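Local coordinates for putative snRNP Sm-like protein (Pyrococcus abyssi, PDB 1H64) that assembles into a heptameric Sm-like core and probably binds RNA, as other members of the snRNP Sm family do, at residues Arg28-Gly33 / Leu42-Met47. Residues are numbered along the deposited sequence; the frame is centred on the assembly and turned at random.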
loop_
_atom_site.group_PDB
_atom_site.type_symbol
_atom_site.label_atom_id
_atom_site.label_comp_id
_atom_site.label_asym_id
_atom_site.label_seq_id
_atom_site.Cartn_x
_atom_site.Cartn_y
_atom_site.Cartn_z
ATOM N N ARG C 28 19.200 -9.928 -12.063
ATOM C CA ARG C 28 19.988 -11.142 -11.893
ATOM C C ARG C 28 21.371 -10.683 -11.487
ATOM O O ARG C 28 21.891 -9.704 -12.022
ATOM C CB ARG C 28 20.045 -11.968 -13.185
ATOM C CG ARG C 28 18.680 -12.225 -13.801
ATOM C CD ARG C 28 18.633 -13.545 -14.562
ATOM N NE ARG C 28 18.659 -14.693 -13.653
ATOM C CZ ARG C 28 18.427 -15.948 -14.020
ATOM N NH1 ARG C 28 18.150 -16.234 -15.285
ATOM N NH2 ARG C 28 18.472 -16.920 -13.121
ATOM N N GLY C 29 21.958 -11.367 -10.510
ATOM C CA GLY C 29 23.280 -10.988 -10.054
ATOM C C GLY C 29 23.749 -11.901 -8.946
ATOM O O GLY C 29 23.071 -12.872 -8.605
ATOM N N ARG C 30 24.922 -11.611 -8.401
ATOM C CA ARG C 30 25.455 -12.424 -7.327
ATOM C C ARG C 30 24.982 -11.826 -6.002
ATOM O O ARG C 30 25.201 -10.649 -5.732
ATOM C CB ARG C 30 26.989 -12.442 -7.386
ATOM C CG ARG C 30 27.647 -13.375 -6.370
ATOM C CD ARG C 30 29.143 -13.497 -6.621
ATOM N NE ARG C 30 29.761 -12.197 -6.849
ATOM C CZ ARG C 30 30.368 -11.471 -5.918
ATOM N NH1 ARG C 30 30.454 -11.916 -4.671
ATOM N NH2 ARG C 30 30.873 -10.286 -6.234
ATOM N N LEU C 31 24.323 -12.630 -5.184
ATOM C CA LEU C 31 23.844 -12.125 -3.882
ATOM C C LEU C 31 24.986 -11.882 -2.892
ATOM O O LEU C 31 25.712 -12.807 -2.546
ATOM C CB LEU C 31 22.851 -13.120 -3.269
ATOM C CG LEU C 31 22.170 -12.694 -1.956
ATOM C CD1 LEU C 31 21.188 -11.528 -2.218
ATOM C CD2 LEU C 31 21.425 -13.889 -1.382
ATOM N N ILE C 32 25.159 -10.645 -2.423
ATOM C CA ILE C 32 26.226 -10.387 -1.465
ATOM C C ILE C 32 25.765 -9.898 -0.089
ATOM O O ILE C 32 26.570 -9.806 0.836
ATOM C CB ILE C 32 27.270 -9.383 -2.027
ATOM C CG1 ILE C 32 26.593 -8.097 -2.501
ATOM C CG2 ILE C 32 28.029 -10.029 -3.186
ATOM C CD1 ILE C 32 27.582 -7.041 -3.025
ATOM N N GLY C 33 24.476 -9.594 0.056
ATOM C CA GLY C 33 23.984 -9.121 1.343
ATOM C C GLY C 33 22.468 -9.088 1.355
ATOM O O GLY C 33 21.832 -9.189 0.303
ATOM N N LEU C 42 22.970 -7.073 -4.704
ATOM C CA LEU C 42 23.538 -7.935 -5.729
ATOM C C LEU C 42 24.789 -7.262 -6.279
ATOM O O LEU C 42 24.890 -6.023 -6.276
ATOM C CB LEU C 42 22.555 -8.131 -6.882
ATOM C CG LEU C 42 21.160 -8.657 -6.564
ATOM C CD1 LEU C 42 20.387 -8.771 -7.863
ATOM C CD2 LEU C 42 21.243 -9.999 -5.886
ATOM N N ALA C 43 25.740 -8.086 -6.714
ATOM C CA ALA C 43 26.985 -7.604 -7.317
ATOM C C ALA C 43 26.964 -8.049 -8.790
ATOM O O ALA C 43 26.377 -9.087 -9.116
ATOM C CB ALA C 43 28.197 -8.206 -6.587
ATOM N N ASP C 44 27.596 -7.264 -9.663
ATOM C CA ASP C 44 27.644 -7.554 -11.106
ATOM C C ASP C 44 26.241 -7.865 -11.598
ATOM O O ASP C 44 25.991 -8.913 -12.179
ATOM C CB ASP C 44 28.560 -8.752 -11.400
ATOM C CG ASP C 44 29.972 -8.551 -10.880
ATOM O OD1 ASP C 44 30.527 -7.441 -11.052
ATOM O OD2 ASP C 44 30.530 -9.506 -10.304
ATOM N N ALA C 45 25.330 -6.924 -11.381
ATOM C CA ALA C 45 23.933 -7.116 -11.740
ATOM C C ALA C 45 23.506 -6.589 -13.098
ATOM O O ALA C 45 24.142 -5.703 -13.672
ATOM C CB ALA C 45 23.031 -6.489 -10.654
ATOM N N GLU C 46 22.391 -7.135 -13.569
ATOM C CA GLU C 46 21.783 -6.726 -14.820
ATOM C C GLU C 46 20.258 -6.695 -14.662
ATOM O O GLU C 46 19.662 -7.570 -14.023
ATOM C CB GLU C 46 22.190 -7.678 -15.950
ATOM C CG GLU C 46 21.829 -9.134 -15.723
ATOM C CD GLU C 46 22.847 -10.090 -16.336
ATOM O OE1 GLU C 46 23.993 -10.142 -15.840
ATOM O OE2 GLU C 46 22.506 -10.785 -17.312
ATOM N N MET C 47 19.639 -5.658 -15.208
ATOM C CA MET C 47 18.193 -5.541 -15.173
ATOM C C MET C 47 17.685 -6.202 -16.446
ATOM O O MET C 47 18.140 -5.885 -17.559
ATOM C CB MET C 47 17.776 -4.073 -15.127
ATOM C CG MET C 47 16.283 -3.861 -15.280
ATOM S SD MET C 47 15.905 -2.109 -15.437
ATOM C CE MET C 47 16.397 -1.523 -13.816
#
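An antiparallel ladder interrupted by a beta bulge joins Arg-28 and Arg-30 to Glu-46 and Ala-43, where the bent strand 25-34 of the Sm fold meets the chain turning a corner at Ala-43 and Asp-44. Two hydrogen-bonded pairs and the non-hydrogen-bonded pair Leu-31/Leu-42 make the ladder. Arg-28 and Glu-46 exchange bonds, Glu-46 N reaching Arg-28 O at 3.0 Å; Arg-30 N gives a nearly straight bond to Ala-43 O (3.0 Å, 170° at the hydrogen), and Ala-43 N returns one to Arg-30 O at 2.8 Å. One residue, Gly-29, separates the two arginines, but Asp-44 and Ala-45 lie between their partners, which shifts the register by one. With no side chain at Gly-29, the backbones close up here, Gly-29 CA lying 4.3 Å from Ala-45 CA. On the face carrying the arginines, the Arg-30 chain bends at chi3 (46°), which sets the position of NE; its NH2 lies 3.4 Å from Ala-43 CB, a methyl oblique to the guanidinium plane. Asp-44 OD2 lies near that plane, 4.2 Å from Arg-30 NH2, too far for a salt bridge. On the other face Leu-31 CD1 touches Leu-42 CD2 at 4.0 Å, and both side chains pack on Val-17. Separately, Ile-32 CD1 lies 3.8 Å from Ala-43 CB. Such a strongly bent, curled antiparallel sheet is characteristic of the SH3-like Sm fold.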